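Local coordinates for exported gluconolactonase (Xanthomonas campestris pv. campestris, PDB 3DR2), which catalyses the hydrolysis of gluconolactone to gluconate, as a calcium-binding six-bladed beta-propeller enzyme of the SMP-30 family, at residues A[66-71]-A[81-86]; A[96-101]-A[109-114]. All blocks are in the same frame, centred on the assembly; numbering follows the deposited sequence.

Contacts 1 and 2 show how neighbouring blades of a beta-propeller are built alike and pressed together. Contact 1 pairs adjacent strands 68-73 and 78-83 of one blade, on which strand 6-8 is added beyond 78-83; contact 2 pairs the two middle strands, 99-103 and 108-112, of the next. Their centres lie about 13 Å apart and they touch through Leu82: its CD1 packs 3.4 Å from Ser112 OG and 3.6 Å from His101 NE2. Neither contact supplies the calcium ligands Glu48, Asn134, Asn191 and Asp242. The side chain of Val100 is about 9 Å from one bound calcium ion, and that of Asp83 about 4 Å from a different one. Contact 1 also meets the second subunit.

Contact 1: A[66-71]-A[81-86]; sequences GRRVLG and LLDATA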
# COMPACT_ATOMS: atom_id res chain seq x y z
N GLY A 66 1.39 0.06 3.29
CA GLY A 66 2.65 -0.24 2.64
C GLY A 66 3.44 -1.32 3.36
O GLY A 66 4.50 -1.75 2.91
N ARG A 67 2.92 -1.74 4.52
CA ARG A 67 3.53 -2.79 5.32
C ARG A 67 4.97 -2.53 5.72
O ARG A 67 5.87 -3.36 5.51
CB ARG A 67 3.39 -4.12 4.58
CG ARG A 67 1.95 -4.36 4.13
CD ARG A 67 1.77 -5.62 3.31
NE ARG A 67 1.97 -6.84 4.10
CZ ARG A 67 1.65 -8.06 3.68
NH1 ARG A 67 1.11 -8.23 2.48
NH2 ARG A 67 1.87 -9.11 4.47
N ARG A 68 5.19 -1.37 6.33
CA ARG A 68 6.50 -0.98 6.82
C ARG A 68 6.36 -0.18 8.10
O ARG A 68 5.32 0.43 8.34
CB ARG A 68 7.21 -0.09 5.80
CG ARG A 68 7.84 -0.79 4.62
CD ARG A 68 8.43 0.25 3.69
NE ARG A 68 9.37 -0.31 2.72
CZ ARG A 68 9.61 0.23 1.53
NH1 ARG A 68 8.97 1.33 1.16
NH2 ARG A 68 10.50 -0.31 0.71
N VAL A 69 7.41 -0.19 8.91
CA VAL A 69 7.48 0.63 10.11
C VAL A 69 8.70 1.49 9.76
O VAL A 69 9.80 0.96 9.55
CB VAL A 69 7.77 -0.19 11.38
CG1 VAL A 69 8.15 0.76 12.51
CG2 VAL A 69 6.54 -0.99 11.78
N LEU A 70 8.48 2.80 9.67
CA LEU A 70 9.53 3.75 9.29
C LEU A 70 10.11 4.50 10.47
O LEU A 70 9.49 4.58 11.53
CB LEU A 70 8.95 4.75 8.29
CG LEU A 70 8.26 4.11 7.09
CD1 LEU A 70 7.49 5.15 6.30
CD2 LEU A 70 9.32 3.43 6.21
N GLY A 71 11.30 5.06 10.27
CA GLY A 71 11.95 5.82 11.32
C GLY A 71 12.50 7.14 10.80
O GLY A 71 13.33 7.16 9.89
N LEU A 81 12.57 0.63 9.30
CA LEU A 81 12.97 -0.09 10.51
C LEU A 81 12.49 -1.53 10.47
O LEU A 81 13.21 -2.44 10.89
CB LEU A 81 12.41 0.62 11.75
CG LEU A 81 12.89 2.05 11.99
CD1 LEU A 81 12.17 2.65 13.21
CD2 LEU A 81 14.39 2.06 12.22
N LEU A 82 11.27 -1.74 9.97
CA LEU A 82 10.69 -3.08 9.84
C LEU A 82 10.05 -3.12 8.46
O LEU A 82 9.25 -2.26 8.12
CB LEU A 82 9.63 -3.32 10.92
CG LEU A 82 10.15 -3.41 12.36
CD1 LEU A 82 8.98 -3.55 13.32
CD2 LEU A 82 11.08 -4.60 12.49
N ASP A 83 10.39 -4.14 7.67
CA ASP A 83 9.87 -4.25 6.31
C ASP A 83 8.94 -5.46 6.12
O ASP A 83 9.03 -6.44 6.86
CB ASP A 83 11.04 -4.33 5.32
CG ASP A 83 10.63 -4.01 3.89
OD1 ASP A 83 9.87 -3.04 3.67
OD2 ASP A 83 11.08 -4.73 2.98
N ALA A 84 8.06 -5.35 5.13
CA ALA A 84 7.10 -6.41 4.80
C ALA A 84 6.39 -6.91 6.05
O ALA A 84 6.29 -8.12 6.30
CB ALA A 84 7.82 -7.57 4.11
N THR A 85 5.87 -5.97 6.83
CA THR A 85 5.18 -6.28 8.08
C THR A 85 3.82 -6.94 7.89
O THR A 85 3.24 -6.92 6.80
CB THR A 85 4.95 -5.01 8.89
OG1 THR A 85 3.92 -4.25 8.25
CG2 THR A 85 6.21 -4.18 8.95
N ALA A 86 3.33 -7.54 8.98
CA ALA A 86 2.02 -8.17 8.97
C ALA A 86 1.02 -7.07 9.34
O ALA A 86 0.28 -7.17 10.33
CB ALA A 86 1.97 -9.31 10.00
O HOH W 1 3.05 -1.63 8.77
O HOH W 2 11.95 -2.66 1.02
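Val69 and Leu82 form an antiparallel hydrogen-bonded pair: Val69 N donates to Leu82 O at 2.9 Å and Leu82 N returns a bond to Val69 O. Leu81 N also reaches Val69 O, at 2.8 Å, so one carbonyl grips two successive amides in a classic beta bulge where the chain turns a corner. Past the pair, Thr85 N bonds to Arg67 O at 2.9 Å, while Arg67 and Arg68 face Asp63 in a G1 bulge. The Arg67 chain bends at chi3 (69°), placing NE for a bond of 3.0 Å to Thr85 O, which lies in the guanidinium plane; NH1 salt-bridges Asp83 of the second subunit. Arg68 runs extended alongside Asp83, its NE meeting OD1 in a salt bridge of 2.9 Å, while a water joins Arg68 NH2 to Asp83 OD2. Asp83 OD1 also takes the reciprocal salt bridge from Arg67 NH1 of the second subunit. Arg68 NH1 donates to Pro156 O and NH2 also to Gly159 O, both of the second subunit. On the other sheet face, Val69 CB packs 3.7 Å from Leu82 CB. Strand 68-73 is flanked by strand 58-63, whose Val60 touches Val69 and Leu81, while Leu82 packs on strand 99-103 of the next blade.

Contact 2: A[96-101]-A[109-114]; sequences QQRLVH and ITRSDA
His101 NE2 and Ser112 OG approach to 2.5 Å, a very short hydrogen bond in which either atom could be the donor. Ser112 OG, anti to its carbonyl carbon (chi1 -59°), meets the ring at its edge, near the plane. At the other ring nitrogen, ND1 is bonded to Asn91 OD1, so the imidazole is held at two points and its rotation is fixed. Around this link run the backbone bonds of an antiparallel hairpin. His101 N donates to Thr110 O at 2.7 Å, Thr110 N returns a bond to His101 O, and Ser112 N reaches Leu99 O at 2.8 Å. A water continues the pairing, accepting from Leu99 N and donating to Ser112 O.

Between these bonds, Val100 and Arg111 make a non-hydrogen-bonded pair with CA atoms 4.2 Å apart. Arg98, from the loop just before the strand, brings a second like charge against Arg111: the two guanidinium groups lie flat on each other, the centres 3.8 Å apart and the planes within 7°. Arg98 NH1 sits over the centre of the Arg111 group, and Arg98 NH2 comes within 3.6 Å of Arg111 NH1. The salt bridge from Arg98 NE to Asp94 probably offsets part of the repulsion. Nearer the Arg111 backbone, Val100 CG1 packs 3.9 Å from Arg111 CG. On the sheet face that holds His101 and Thr110, Thr110 OG1 lies at the ring edge, 3.6 Å from His101 CD2, and bonds to Glu103.

The hairpin forms the middle of a propeller blade; segments 99-101 and 109-112 run at 156° to each other. Strand 88-93 flanks it beside Val100, which packs on Ala92, and strand 118-120 closes the other side, with Ala118 against His101, Thr110 and Ser112.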
# COMPACT_ATOMS: atom_id res chain seq x y z
N GLN A 96 12.00 -0.10 28.71
CA GLN A 96 13.34 -0.53 28.34
C GLN A 96 13.75 -0.03 26.95
O GLN A 96 14.73 -0.50 26.38
CB GLN A 96 13.45 -2.06 28.37
CG GLN A 96 13.32 -2.70 29.76
CD GLN A 96 11.92 -2.64 30.33
OE1 GLN A 96 10.95 -3.06 29.68
NE2 GLN A 96 11.79 -2.14 31.55
N GLN A 97 12.99 0.93 26.43
CA GLN A 97 13.23 1.51 25.11
C GLN A 97 13.16 0.51 23.97
O GLN A 97 13.88 0.62 22.97
CB GLN A 97 14.56 2.26 25.08
CG GLN A 97 14.54 3.62 25.80
CD GLN A 97 13.57 4.63 25.18
OE1 GLN A 97 12.61 5.06 25.81
NE2 GLN A 97 13.84 5.02 23.94
N ARG A 98 12.28 -0.48 24.12
CA ARG A 98 12.05 -1.48 23.08
C ARG A 98 10.75 -1.07 22.39
O ARG A 98 9.84 -0.55 23.03
CB ARG A 98 11.88 -2.87 23.68
CG ARG A 98 13.13 -3.47 24.30
CD ARG A 98 12.80 -4.79 24.99
NE ARG A 98 11.91 -4.58 26.13
CZ ARG A 98 11.62 -5.51 27.03
NH1 ARG A 98 12.16 -6.72 26.94
NH2 ARG A 98 10.81 -5.23 28.05
N LEU A 99 10.66 -1.30 21.08
CA LEU A 99 9.45 -0.95 20.35
C LEU A 99 8.42 -2.06 20.50
O LEU A 99 8.75 -3.24 20.37
CB LEU A 99 9.74 -0.76 18.86
CG LEU A 99 10.76 0.29 18.44
CD1 LEU A 99 10.77 0.38 16.92
CD2 LEU A 99 10.40 1.64 19.05
N VAL A 100 7.18 -1.68 20.78
CA VAL A 100 6.08 -2.64 20.88
C VAL A 100 5.12 -2.26 19.76
O VAL A 100 5.00 -1.08 19.42
CB VAL A 100 5.38 -2.59 22.26
CG1 VAL A 100 6.32 -3.15 23.33
CG2 VAL A 100 4.99 -1.16 22.60
N HIS A 101 4.45 -3.25 19.19
CA HIS A 101 3.57 -3.02 18.04
C HIS A 101 2.21 -3.70 18.07
O HIS A 101 2.04 -4.75 18.68
CB HIS A 101 4.26 -3.50 16.76
CG HIS A 101 5.72 -3.19 16.69
ND1 HIS A 101 6.21 -1.97 16.29
CD2 HIS A 101 6.80 -3.95 16.98
CE1 HIS A 101 7.53 -1.99 16.33
NE2 HIS A 101 7.92 -3.18 16.74
N ILE A 109 -0.03 -8.38 19.64
CA ILE A 109 0.88 -7.37 20.14
C ILE A 109 2.26 -8.02 20.04
O ILE A 109 2.45 -9.13 20.53
CB ILE A 109 0.62 -7.03 21.62
CG1 ILE A 109 -0.80 -6.48 21.80
CG2 ILE A 109 1.65 -6.02 22.11
CD1 ILE A 109 -1.07 -5.19 21.02
N THR A 110 3.20 -7.33 19.40
CA THR A 110 4.56 -7.87 19.25
C THR A 110 5.58 -6.85 19.77
O THR A 110 5.23 -5.70 20.03
CB THR A 110 4.86 -8.20 17.77
OG1 THR A 110 4.87 -6.99 17.00
CG2 THR A 110 3.79 -9.14 17.21
N ARG A 111 6.83 -7.29 19.93
CA ARG A 111 7.89 -6.41 20.42
C ARG A 111 9.17 -6.66 19.63
O ARG A 111 9.60 -7.80 19.48
CB ARG A 111 8.12 -6.68 21.92
CG ARG A 111 9.12 -5.75 22.60
CD ARG A 111 9.12 -5.98 24.10
NE ARG A 111 9.51 -7.35 24.43
CZ ARG A 111 9.17 -7.98 25.55
NH1 ARG A 111 8.42 -7.37 26.46
NH2 ARG A 111 9.58 -9.22 25.76
N SER A 112 9.78 -5.59 19.13
CA SER A 112 11.00 -5.71 18.34
C SER A 112 12.28 -5.70 19.18
O SER A 112 12.35 -5.05 20.22
CB SER A 112 11.10 -4.57 17.33
OG SER A 112 9.99 -4.54 16.46
N ASP A 113 13.28 -6.43 18.70
CA ASP A 113 14.58 -6.49 19.36
C ASP A 113 15.55 -5.61 18.57
O ASP A 113 15.15 -4.95 17.61
CB ASP A 113 15.11 -7.93 19.38
CG ASP A 113 14.32 -8.84 20.30
OD1 ASP A 113 13.07 -8.79 20.26
OD2 ASP A 113 14.95 -9.61 21.07
N ALA A 114 16.82 -5.60 18.96
CA ALA A 114 17.82 -4.80 18.27
C ALA A 114 18.08 -5.43 16.91
O ALA A 114 18.67 -4.81 16.03
CB ALA A 114 19.11 -4.76 19.09
O HOH W 3 13.15 -2.46 19.87